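Side-chain contacts in ribonucleoside-diphosphate reductase subunit beta (Streptococcus sanguinis, PDB 4N83), which probably generates the metal-dependent radical with which class Ib ribonucleotide reductase converts ribonucleoside diphosphates into their deoxy forms for DNA synthesis: residues V154-E157 / T158-Y162; A134-I137 / N138-L142; Y222-L225 / Y226-E230; G56-F59 / G60-L64. All coordinates share one frame; numbering follows the deposited sequence.

Contact 1 of 4, residues V154-E157 / T158-Y162. With MN (manganese (II) ion), chain I; MN (manganese (II) ion), chain J.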
loop_
_atom_site.group_PDB
_atom_site.type_symbol
_atom_site.label_atom_id
_atom_site.label_comp_id
_atom_site.label_asym_id
_atom_site.label_seq_id
_atom_site.Cartn_x
_atom_site.Cartn_y
_atom_site.Cartn_z
ATOM N N VAL A 154 -10.276 6.104 -13.568
ATOM C CA VAL A 154 -11.074 5.088 -14.257
ATOM C C VAL A 154 -10.798 5.126 -15.762
ATOM O O VAL A 154 -10.575 4.083 -16.373
ATOM C CB VAL A 154 -12.587 5.250 -13.977
ATOM C CG1 VAL A 154 -13.413 4.331 -14.871
ATOM C CG2 VAL A 154 -12.887 4.963 -12.512
ATOM N N PHE A 155 -10.809 6.321 -16.353
ATOM C CA PHE A 155 -10.437 6.475 -17.765
ATOM C C PHE A 155 -9.020 5.970 -18.016
ATOM O O PHE A 155 -8.757 5.331 -19.035
ATOM C CB PHE A 155 -10.512 7.941 -18.221
ATOM C CG PHE A 155 -11.895 8.416 -18.589
ATOM C CD1 PHE A 155 -12.780 7.605 -19.297
ATOM C CD2 PHE A 155 -12.292 9.708 -18.267
ATOM C CE1 PHE A 155 -14.041 8.064 -19.640
ATOM C CE2 PHE A 155 -13.549 10.172 -18.614
ATOM C CZ PHE A 155 -14.425 9.349 -19.298
ATOM N N LEU A 156 -8.114 6.271 -17.091
ATOM C CA LEU A 156 -6.710 5.897 -17.231
ATOM C C LEU A 156 -6.553 4.389 -17.391
ATOM O O LEU A 156 -6.130 3.912 -18.443
ATOM C CB LEU A 156 -5.900 6.390 -16.023
ATOM C CG LEU A 156 -4.417 6.013 -15.935
ATOM C CD1 LEU A 156 -3.683 6.350 -17.223
ATOM C CD2 LEU A 156 -3.770 6.713 -14.749
ATOM N N GLU A 157 -6.937 3.648 -16.358
ATOM C CA GLU A 157 -6.611 2.224 -16.261
ATOM C C GLU A 157 -7.666 1.267 -16.832
ATOM O O GLU A 157 -7.349 0.111 -17.114
ATOM C CB GLU A 157 -6.306 1.875 -14.806
ATOM C CG GLU A 157 -5.149 2.684 -14.245
ATOM C CD GLU A 157 -4.793 2.296 -12.828
ATOM O OE1 GLU A 157 -5.654 2.448 -11.935
ATOM O OE2 GLU A 157 -3.654 1.841 -12.610
ATOM N N THR A 158 -8.900 1.742 -17.008
ATOM C CA THR A 158 -9.982 0.912 -17.558
ATOM C C THR A 158 -10.138 1.064 -19.078
ATOM O O THR A 158 -10.736 0.202 -19.724
ATOM C CB THR A 158 -11.343 1.240 -16.901
ATOM O OG1 THR A 158 -11.154 1.560 -15.517
ATOM C CG2 THR A 158 -12.310 0.064 -17.022
ATOM N N PHE A 159 -9.595 2.144 -19.642
ATOM C CA PHE A 159 -9.835 2.499 -21.046
ATOM C C PHE A 159 -8.540 2.676 -21.850
ATOM O O PHE A 159 -8.267 1.892 -22.761
ATOM C CB PHE A 159 -10.738 3.749 -21.110
ATOM C CG PHE A 159 -10.480 4.649 -22.292
ATOM C CD1 PHE A 159 -10.688 4.203 -23.591
ATOM C CD2 PHE A 159 -10.050 5.957 -22.098
ATOM C CE1 PHE A 159 -10.455 5.036 -24.672
ATOM C CE2 PHE A 159 -9.818 6.795 -23.176
ATOM C CZ PHE A 159 -10.020 6.333 -24.464
ATOM N N LEU A 160 -7.747 3.691 -21.512
ATOM C CA LEU A 160 -6.561 4.044 -22.309
ATOM C C LEU A 160 -5.295 3.258 -21.940
ATOM O O LEU A 160 -4.257 3.414 -22.587
ATOM C CB LEU A 160 -6.307 5.559 -22.270
ATOM C CG LEU A 160 -6.005 6.241 -20.928
ATOM C CD1 LEU A 160 -4.516 6.218 -20.605
ATOM C CD2 LEU A 160 -6.528 7.672 -20.933
ATOM N N PHE A 161 -5.381 2.423 -20.905
ATOM C CA PHE A 161 -4.339 1.428 -20.621
ATOM C C PHE A 161 -4.370 0.305 -21.664
ATOM O O PHE A 161 -3.345 -0.316 -21.949
ATOM C CB PHE A 161 -4.519 0.824 -19.216
ATOM C CG PHE A 161 -3.489 1.274 -18.209
ATOM C CD1 PHE A 161 -2.691 0.344 -17.553
ATOM C CD2 PHE A 161 -3.326 2.618 -17.905
ATOM C CE1 PHE A 161 -1.751 0.747 -16.621
ATOM C CE2 PHE A 161 -2.387 3.026 -16.974
ATOM C CZ PHE A 161 -1.596 2.090 -16.331
ATOM N N TYR A 162 -5.550 0.057 -22.231
ATOM C CA TYR A 162 -5.768 -1.083 -23.124
ATOM C C TYR A 162 -5.199 -0.903 -24.533
ATOM O O TYR A 162 -5.150 -1.862 -25.304
ATOM C CB TYR A 162 -7.257 -1.431 -23.183
ATOM C CG TYR A 162 -7.754 -2.088 -21.916
ATOM C CD1 TYR A 162 -8.045 -1.331 -20.784
ATOM C CD2 TYR A 162 -7.915 -3.468 -21.841
ATOM C CE1 TYR A 162 -8.490 -1.931 -19.618
ATOM C CE2 TYR A 162 -8.362 -4.075 -20.678
ATOM C CZ TYR A 162 -8.648 -3.301 -19.571
ATOM O OH TYR A 162 -9.093 -3.896 -18.414
HETATM MN MN MN I . -6.040 1.413 -10.304
HETATM MN MN MN J . -2.192 -0.086 -12.614
#
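Glu157 and Phe161 leave the helix together, in the same direction. The CG of Glu157 sits over one face of the Phe161 ring, 4.1 Å from its centroid, offset toward the rim. This is a CH-pi contact. The carboxylate beyond is turned 79° from the ring plane. Leu156 approaches the same ring at its edge, in plane, with CD1 3.6 Å from Phe161 CE2. That methyl also meets Leu160, CD1 to CD1, as the two leucines cross obliquely.

CG of Glu157 is anti to the carbonyl carbon (chi1 -59°), and the chain is extended beyond it. This carries the carboxylate into the dimetal site of a ferritin-like helical bundle. Glu157 bridges the site: OE1 binds one manganese at 2.0 Å, OE2 the other at 2.4 Å. Glu191 shares the first ion; Glu97 and Asp66 share the second.

Val154 and Thr158 also run alongside each other. Thr158 OG1 donates to Val154 O at 2.7 Å, in the carbonyl plane and on a lone pair. Thr158 N reaches the same oxygen, tilted from that plane, so Val154 O accepts two bonds. From the next residue on, the helix widens to a pi-type turn at 158-160. Leu160 N bonds Phe155 O at 3.1 Å, with a C=O...N angle of 173°, and Phe159 N makes a weak bond to the same oxygen.

Contact 2 of 4, residues A134-I137 / N138-L142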
loop_
_atom_site.group_PDB
_atom_site.type_symbol
_atom_site.label_atom_id
_atom_site.label_comp_id
_atom_site.label_asym_id
_atom_site.label_seq_id
_atom_site.Cartn_x
_atom_site.Cartn_y
_atom_site.Cartn_z
ATOM N N ALA A 134 0.120 12.091 -19.497
ATOM C CA ALA A 134 0.309 12.071 -18.045
ATOM C C ALA A 134 0.100 13.453 -17.417
ATOM O O ALA A 134 -0.340 13.554 -16.269
ATOM C CB ALA A 134 1.693 11.539 -17.701
ATOM N N GLU A 135 0.418 14.508 -18.168
ATOM C CA GLU A 135 0.261 15.888 -17.692
ATOM C C GLU A 135 -1.209 16.252 -17.487
ATOM O O GLU A 135 -1.550 16.930 -16.517
ATOM C CB GLU A 135 0.902 16.875 -18.675
ATOM C CG GLU A 135 1.048 18.293 -18.137
ATOM C CD GLU A 135 1.357 19.313 -19.219
ATOM O OE1 GLU A 135 1.821 18.919 -20.310
ATOM O OE2 GLU A 135 1.136 20.518 -18.975
ATOM N N ILE A 136 -2.069 15.810 -18.402
ATOM C CA ILE A 136 -3.509 16.051 -18.295
ATOM C C ILE A 136 -4.086 15.345 -17.066
ATOM O O ILE A 136 -4.934 15.900 -16.367
ATOM C CB ILE A 136 -4.264 15.587 -19.563
ATOM C CG1 ILE A 136 -3.866 16.448 -20.767
ATOM C CG2 ILE A 136 -5.774 15.661 -19.356
ATOM C CD1 ILE A 136 -4.231 15.843 -22.106
ATOM N N ILE A 137 -3.612 14.129 -16.805
ATOM C CA ILE A 137 -4.133 13.311 -15.709
ATOM C C ILE A 137 -3.624 13.780 -14.342
ATOM O O ILE A 137 -4.407 13.894 -13.402
ATOM C CB ILE A 137 -3.796 11.813 -15.916
ATOM C CG1 ILE A 137 -4.448 11.279 -17.201
ATOM C CG2 ILE A 137 -4.239 10.981 -14.720
ATOM C CD1 ILE A 137 -5.964 11.218 -17.177
ATOM N N ASN A 138 -2.323 14.044 -14.231
ATOM C CA ASN A 138 -1.735 14.465 -12.952
ATOM C C ASN A 138 -2.200 15.856 -12.522
ATOM O O ASN A 138 -2.346 16.125 -11.328
ATOM C CB ASN A 138 -0.204 14.427 -13.008
ATOM C CG ASN A 138 0.439 14.534 -11.632
ATOM O OD1 ASN A 138 -0.173 14.209 -10.614
ATOM N ND2 ASN A 138 1.687 14.986 -11.599
ATOM N N GLU A 139 -2.424 16.736 -13.498
ATOM C CA GLU A 139 -2.979 18.067 -13.239
ATOM C C GLU A 139 -4.356 17.960 -12.582
ATOM O O GLU A 139 -4.704 18.772 -11.723
ATOM C CB GLU A 139 -3.060 18.876 -14.543
ATOM C CG GLU A 139 -3.613 20.291 -14.395
ATOM C CD GLU A 139 -5.131 20.366 -14.470
ATOM O OE1 GLU A 139 -5.739 19.627 -15.276
ATOM O OE2 GLU A 139 -5.719 21.177 -13.723
ATOM N N ILE A 140 -5.129 16.953 -12.990
ATOM C CA ILE A 140 -6.430 16.680 -12.382
ATOM C C ILE A 140 -6.255 16.182 -10.945
ATOM O O ILE A 140 -6.993 16.600 -10.053
ATOM C CB ILE A 140 -7.246 15.659 -13.209
ATOM C CG1 ILE A 140 -7.589 16.240 -14.586
ATOM C CG2 ILE A 140 -8.530 15.273 -12.483
ATOM C CD1 ILE A 140 -7.904 15.192 -15.631
ATOM N N TYR A 141 -5.279 15.301 -10.721
ATOM C CA TYR A 141 -5.005 14.791 -9.373
ATOM C C TYR A 141 -4.542 15.902 -8.430
ATOM O O TYR A 141 -4.943 15.937 -7.266
ATOM C CB TYR A 141 -3.957 13.665 -9.393
ATOM C CG TYR A 141 -4.396 12.368 -10.055
ATOM C CD1 TYR A 141 -5.688 11.863 -9.886
ATOM C CD2 TYR A 141 -3.503 11.627 -10.826
ATOM C CE1 TYR A 141 -6.078 10.678 -10.487
ATOM C CE2 TYR A 141 -3.886 10.438 -11.425
ATOM C CZ TYR A 141 -5.174 9.969 -11.256
ATOM O OH TYR A 141 -5.552 8.788 -11.854
ATOM N N LEU A 142 -3.704 16.802 -8.938
ATOM C CA LEU A 142 -3.155 17.888 -8.125
ATOM C C LEU A 142 -4.168 19.008 -7.858
ATOM O O LEU A 142 -4.174 19.582 -6.768
ATOM C CB LEU A 142 -1.890 18.466 -8.779
ATOM C CG LEU A 142 -0.656 17.554 -8.817
ATOM C CD1 LEU A 142 0.421 18.141 -9.719
ATOM C CD2 LEU A 142 -0.106 17.312 -7.418
#
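Ile137 and Tyr141, one helical turn apart, make the main apolar contact. Their side chains stand next to each other on the helix. The CG2 methyl of Ile137 does the touching, 3.4 Å from Tyr141 CE2 and 3.7 Å from CZ. With CG1 beside the backbone N (chi1 -62°), CG2 is left anti to that N, on the Tyr141 side. Ile136 and Ile140 pair more loosely, with CG2 of the first 4.3 Å from CD1 of the second.

A polar backbone atom also meets the ring. Ile137 O sits over one face of Tyr141, 3.5 Å above the plane and offset toward the rim.

The stretch belongs to helix 128-143 of the ferritin-like bundle. Its isoleucines pack on three neighbours: Ile136 and Ile140 on helix 211-240, and Ile137 on helices 148-160 and 49-78. Tyr141 reaches inward, and its side chain comes to about 6 Å from that of Glu157, a manganese ligand. Its hydroxyl is hydrogen-bonded to Gln69 NE2, which holds the outer end of the ring.

The backbone bonds are those of a regular alpha helix. Asn138 N donates to Ala134 O at 2.9 Å, Glu139 N to Glu135 O, and Tyr141 N to Ile137 O at 3.2 Å.

Asn138 OD1 has a weak hydrogen bond to Ser72 OG. Tyr4 of the second subunit packs on Glu135, Asn138 and Leu142.

Contact 3 of 4, residues Y222-L225 / Y226-E230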
loop_
_atom_site.group_PDB
_atom_site.type_symbol
_atom_site.label_atom_id
_atom_site.label_comp_id
_atom_site.label_asym_id
_atom_site.label_seq_id
_atom_site.Cartn_x
_atom_site.Cartn_y
_atom_site.Cartn_z
ATOM N N TYR A 222 -17.128 13.966 -20.710
ATOM C CA TYR A 222 -17.001 13.629 -22.131
ATOM C C TYR A 222 -15.991 14.524 -22.856
ATOM O O TYR A 222 -15.346 14.080 -23.806
ATOM C CB TYR A 222 -18.363 13.670 -22.834
ATOM C CG TYR A 222 -19.279 12.528 -22.437
ATOM C CD1 TYR A 222 -19.033 11.228 -22.877
ATOM C CD2 TYR A 222 -20.389 12.745 -21.624
ATOM C CE1 TYR A 222 -19.866 10.180 -22.517
ATOM C CE2 TYR A 222 -21.227 11.704 -21.259
ATOM C CZ TYR A 222 -20.962 10.425 -21.708
ATOM O OH TYR A 222 -21.793 9.390 -21.345
ATOM N N ASP A 223 -15.852 15.771 -22.409
ATOM C CA ASP A 223 -14.798 16.663 -22.911
ATOM C C ASP A 223 -13.414 16.065 -22.661
ATOM O O ASP A 223 -12.540 16.124 -23.528
ATOM C CB ASP A 223 -14.884 18.050 -22.257
ATOM C CG ASP A 223 -15.948 18.935 -22.885
ATOM O OD1 ASP A 223 -15.831 20.173 -22.761
ATOM O OD2 ASP A 223 -16.898 18.404 -23.499
ATOM N N LEU A 224 -13.225 15.494 -21.474
ATOM C CA LEU A 224 -11.980 14.810 -21.126
ATOM C C LEU A 224 -11.857 13.477 -21.868
ATOM O O LEU A 224 -10.750 13.040 -22.185
ATOM C CB LEU A 224 -11.904 14.575 -19.613
ATOM C CG LEU A 224 -10.543 14.159 -19.045
ATOM C CD1 LEU A 224 -9.567 15.327 -19.056
ATOM C CD2 LEU A 224 -10.696 13.611 -17.634
ATOM N N LEU A 225 -12.993 12.837 -22.137
ATOM C CA LEU A 225 -13.017 11.557 -22.847
ATOM C C LEU A 225 -12.518 11.713 -24.285
ATOM O O LEU A 225 -11.616 10.991 -24.713
ATOM C CB LEU A 225 -14.433 10.958 -22.833
ATOM C CG LEU A 225 -14.561 9.439 -23.029
ATOM C CD1 LEU A 225 -15.927 8.951 -22.565
ATOM C CD2 LEU A 225 -14.314 9.018 -24.474
ATOM N N TYR A 226 -13.100 12.660 -25.018
ATOM C CA TYR A 226 -12.737 12.889 -26.423
ATOM C C TYR A 226 -11.299 13.394 -26.600
ATOM O O TYR A 226 -10.638 13.042 -27.578
ATOM C CB TYR A 226 -13.721 13.859 -27.094
ATOM C CG TYR A 226 -15.006 13.210 -27.567
ATOM C CD1 TYR A 226 -15.032 12.439 -28.728
ATOM C CD2 TYR A 226 -16.198 13.372 -26.863
ATOM C CE1 TYR A 226 -16.204 11.845 -29.169
ATOM C CE2 TYR A 226 -17.374 12.782 -27.297
ATOM C CZ TYR A 226 -17.372 12.020 -28.449
ATOM O OH TYR A 226 -18.536 11.432 -28.884
ATOM N N THR A 227 -10.824 14.212 -25.662
ATOM C CA THR A 227 -9.455 14.741 -25.712
ATOM C C THR A 227 -8.418 13.636 -25.510
ATOM O O THR A 227 -7.402 13.599 -26.208
ATOM C CB THR A 227 -9.221 15.835 -24.647
ATOM O OG1 THR A 227 -10.249 16.828 -24.738
ATOM C CG2 THR A 227 -7.860 16.499 -24.838
ATOM N N LEU A 228 -8.679 12.751 -24.547
ATOM C CA LEU A 228 -7.809 11.603 -24.282
ATOM C C LEU A 228 -7.876 10.574 -25.407
ATOM O O LEU A 228 -6.882 9.914 -25.704
ATOM C CB LEU A 228 -8.179 10.936 -22.952
ATOM C CG LEU A 228 -7.850 11.734 -21.688
ATOM C CD1 LEU A 228 -8.580 11.154 -20.486
ATOM C CD2 LEU A 228 -6.350 11.770 -21.440
ATOM N N TYR A 229 -9.050 10.441 -26.020
ATOM C CA TYR A 229 -9.243 9.540 -27.159
ATOM C C TYR A 229 -8.502 10.034 -28.403
ATOM O O TYR A 229 -7.883 9.241 -29.116
ATOM C CB TYR A 229 -10.738 9.380 -27.461
ATOM C CG TYR A 229 -11.041 8.575 -28.708
ATOM C CD1 TYR A 229 -10.720 7.222 -28.784
ATOM C CD2 TYR A 229 -11.659 9.165 -29.809
ATOM C CE1 TYR A 229 -10.998 6.482 -29.922
ATOM C CE2 TYR A 229 -11.942 8.434 -30.951
ATOM C CZ TYR A 229 -11.610 7.094 -31.003
ATOM O OH TYR A 229 -11.890 6.369 -32.135
ATOM N N GLU A 230 -8.565 11.341 -28.654
ATOM C CA GLU A 230 -7.910 11.941 -29.818
ATOM C C GLU A 230 -6.387 11.845 -29.709
ATOM O O GLU A 230 -5.710 11.531 -30.688
ATOM C CB GLU A 230 -8.344 13.401 -29.986
ATOM C CG GLU A 230 -8.050 13.983 -31.362
ATOM C CD GLU A 230 -8.734 15.318 -31.599
ATOM O OE1 GLU A 230 -8.961 16.062 -30.621
ATOM O OE2 GLU A 230 -9.042 15.627 -32.768
#
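Tyr226 sets the edge of its ring against the carbonyl of Tyr222, one turn back. Tyr222 O lies near the ring plane, 3.3 Å from CD2. The same oxygen accepts the Tyr226 backbone N-H at 2.9 Å, in a nearly straight bond (171° at the hydrogen). The chi1 of Tyr226 is -82°, which keeps CG near the backbone N and the ring close to this carbonyl.

Thr227 turns its hydroxyl back onto the helix. OG1 donates to Asp223 O at 2.7 Å, tilted 19° from the carbonyl plane. The bond from Thr227 N to that oxygen is weak.

These residues lie on helix 211-240 of the bundle, whose faces differ. Tyr226 and Thr227 are exposed, whereas Leu224, Leu225 and Leu228 are buried. Leu224 packs on helix 128-143, and Leu225 and Leu228 pack on helix 148-160. Tyr222 and Leu225 also touch Leu261 of helix 246-263.

Leu224 and Leu228 lean across each other at an angle, with CG of Leu224 3.9 Å from CD1 of Leu228. Leu228 CG also rests 3.2 Å from Leu224 O, the oxygen its backbone N bonds. Tyr229 meets the earlier turn through CB, 3.3 Å from Leu225 O, and its N donates to that oxygen. The ring leads away, and its OH is hydrogen-bonded to Arg254 NH1.

Contact 4 of 4, residues G56-F59 / G60-L64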
loop_
_atom_site.group_PDB
_atom_site.type_symbol
_atom_site.label_atom_id
_atom_site.label_comp_id
_atom_site.label_asym_id
_atom_site.label_seq_id
_atom_site.Cartn_x
_atom_site.Cartn_y
_atom_site.Cartn_z
ATOM N N GLY A 56 8.574 -3.291 -26.266
ATOM C CA GLY A 56 9.235 -2.442 -25.272
ATOM C C GLY A 56 8.601 -1.068 -25.133
ATOM O O GLY A 56 8.489 -0.538 -24.026
ATOM N N LYS A 57 8.189 -0.492 -26.261
ATOM C CA LYS A 57 7.516 0.809 -26.278
ATOM C C LYS A 57 6.139 0.755 -25.611
ATOM O O LYS A 57 5.678 1.748 -25.044
ATOM C CB LYS A 57 7.368 1.313 -27.718
ATOM C CG LYS A 57 8.674 1.747 -28.364
ATOM C CD LYS A 57 8.438 2.317 -29.754
ATOM C CE LYS A 57 9.671 3.031 -30.283
ATOM N NZ LYS A 57 9.445 3.585 -31.646
ATOM N N VAL A 58 5.491 -0.405 -25.691
ATOM C CA VAL A 58 4.173 -0.610 -25.094
ATOM C C VAL A 58 4.266 -0.693 -23.573
ATOM O O VAL A 58 3.630 0.092 -22.871
ATOM C CB VAL A 58 3.494 -1.878 -25.667
ATOM C CG1 VAL A 58 2.414 -2.412 -24.735
ATOM C CG2 VAL A 58 2.910 -1.582 -27.042
ATOM N N PHE A 59 5.055 -1.642 -23.072
ATOM C CA PHE A 59 5.197 -1.832 -21.626
ATOM C C PHE A 59 5.816 -0.604 -20.966
ATOM O O PHE A 59 5.345 -0.156 -19.922
ATOM C CB PHE A 59 6.041 -3.072 -21.303
ATOM C CG PHE A 59 5.410 -4.377 -21.721
ATOM C CD1 PHE A 59 4.061 -4.631 -21.488
ATOM C CD2 PHE A 59 6.176 -5.366 -22.323
ATOM C CE1 PHE A 59 3.490 -5.835 -21.868
ATOM C CE2 PHE A 59 5.610 -6.573 -22.700
ATOM C CZ PHE A 59 4.264 -6.807 -22.474
ATOM N N GLY A 60 6.862 -0.063 -21.585
ATOM C CA GLY A 60 7.522 1.142 -21.090
ATOM C C GLY A 60 6.591 2.338 -20.987
ATOM O O GLY A 60 6.703 3.139 -20.059
ATOM N N GLY A 61 5.677 2.465 -21.948
ATOM C CA GLY A 61 4.679 3.534 -21.934
ATOM C C GLY A 61 3.675 3.373 -20.807
ATOM O O GLY A 61 3.270 4.354 -20.184
ATOM N N LEU A 62 3.274 2.129 -20.554
ATOM C CA LEU A 62 2.374 1.809 -19.448
ATOM C C LEU A 62 3.088 1.933 -18.101
ATOM O O LEU A 62 2.472 2.318 -17.105
ATOM C CB LEU A 62 1.814 0.393 -19.606
ATOM C CG LEU A 62 0.977 0.116 -20.859
ATOM C CD1 LEU A 62 0.772 -1.383 -21.025
ATOM C CD2 LEU A 62 -0.358 0.845 -20.805
ATOM N N THR A 63 4.379 1.604 -18.079
ATOM C CA THR A 63 5.209 1.748 -16.878
ATOM C C THR A 63 5.166 3.177 -16.337
ATOM O O THR A 63 5.183 3.390 -15.125
ATOM C CB THR A 63 6.683 1.376 -17.157
ATOM O OG1 THR A 63 6.746 0.151 -17.897
ATOM C CG2 THR A 63 7.463 1.220 -15.853
ATOM N N LEU A 64 5.116 4.148 -17.246
ATOM C CA LEU A 64 5.007 5.559 -16.881
ATOM C C LEU A 64 3.708 5.840 -16.122
ATOM O O LEU A 64 3.694 6.630 -15.177
ATOM C CB LEU A 64 5.068 6.435 -18.139
ATOM C CG LEU A 64 5.211 7.946 -17.938
ATOM C CD1 LEU A 64 6.614 8.300 -17.465
ATOM C CD2 LEU A 64 4.881 8.683 -19.226
#
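Phe59 meets the next turn through its carbonyl group, and its flat ring is directed to other helices. The ring packs on Tyr104 and Phe108 of helix 84-111 and on Val180 and Ile184 of helix 178-206. A chi1 of -65° turns the ring off the helix into these neighbours.

The residues belong to helix 49-78, a long helix of the ferritin-like bundle. Two residues beyond Leu64, the same helix carries the manganese ligand Asp66.

The peptide carbonyls are the other flat groups. Thr63 N donates to Phe59 O at 2.7 Å, nearly end-on to the C=O bond. Gly61 N hydrogen-bonds Lys57 O at 3.2 Å from above the carbonyl plane, 50° out of it, and not on a lone pair. Gly60 N bonds Gly56 O at 3.0 Å. Gly60 and Gly61 have no side chains, and these two residues touch the preceding turn through backbone atoms.

Val58 and Leu62 are neighbours on one side of the helix, with Val58 CG1 4.2 Å from Leu62 CD1. Leu62 CG also comes to 3.3 Å from Val58 O. Leu62 and Thr63 both pack on Tyr104, the predicted active-site residue, probably the radical tyrosine. Ile8 of the second subunit also packs on Thr63.

Lys57 points away from this turn and makes a cation-pi contact with Trp123. Thr63 OG1 gives Phe59 O a second hydrogen bond; its 2.5 Å length is doubtful at this resolution.

In the fold
Contact 1 is the most central, about 5 Å from the centre of the chain, and it alone holds a metal ligand. Contacts 2 and 4 are also mainly buried, and both touch the second subunit. Contact 3 is partly exposed. Contacts 1, 2 and 3 touch one another: Leu156 meets Tyr141, Phe155 CE1 lies 3.6 Å from Leu225 CD1, and Ile140 meets Leu224. Contact 4 reaches contact 1 through Leu62 on Phe161 O, and lies apart from contacts 2 and 3. Contact 1 combines a pi-type turn with metal binding. Contacts 2 and 3 join aliphatic packing to tyrosine contacts on regular helix, and contact 4 has two glycines and sets Phe59, Leu62 and Thr63 against Tyr104.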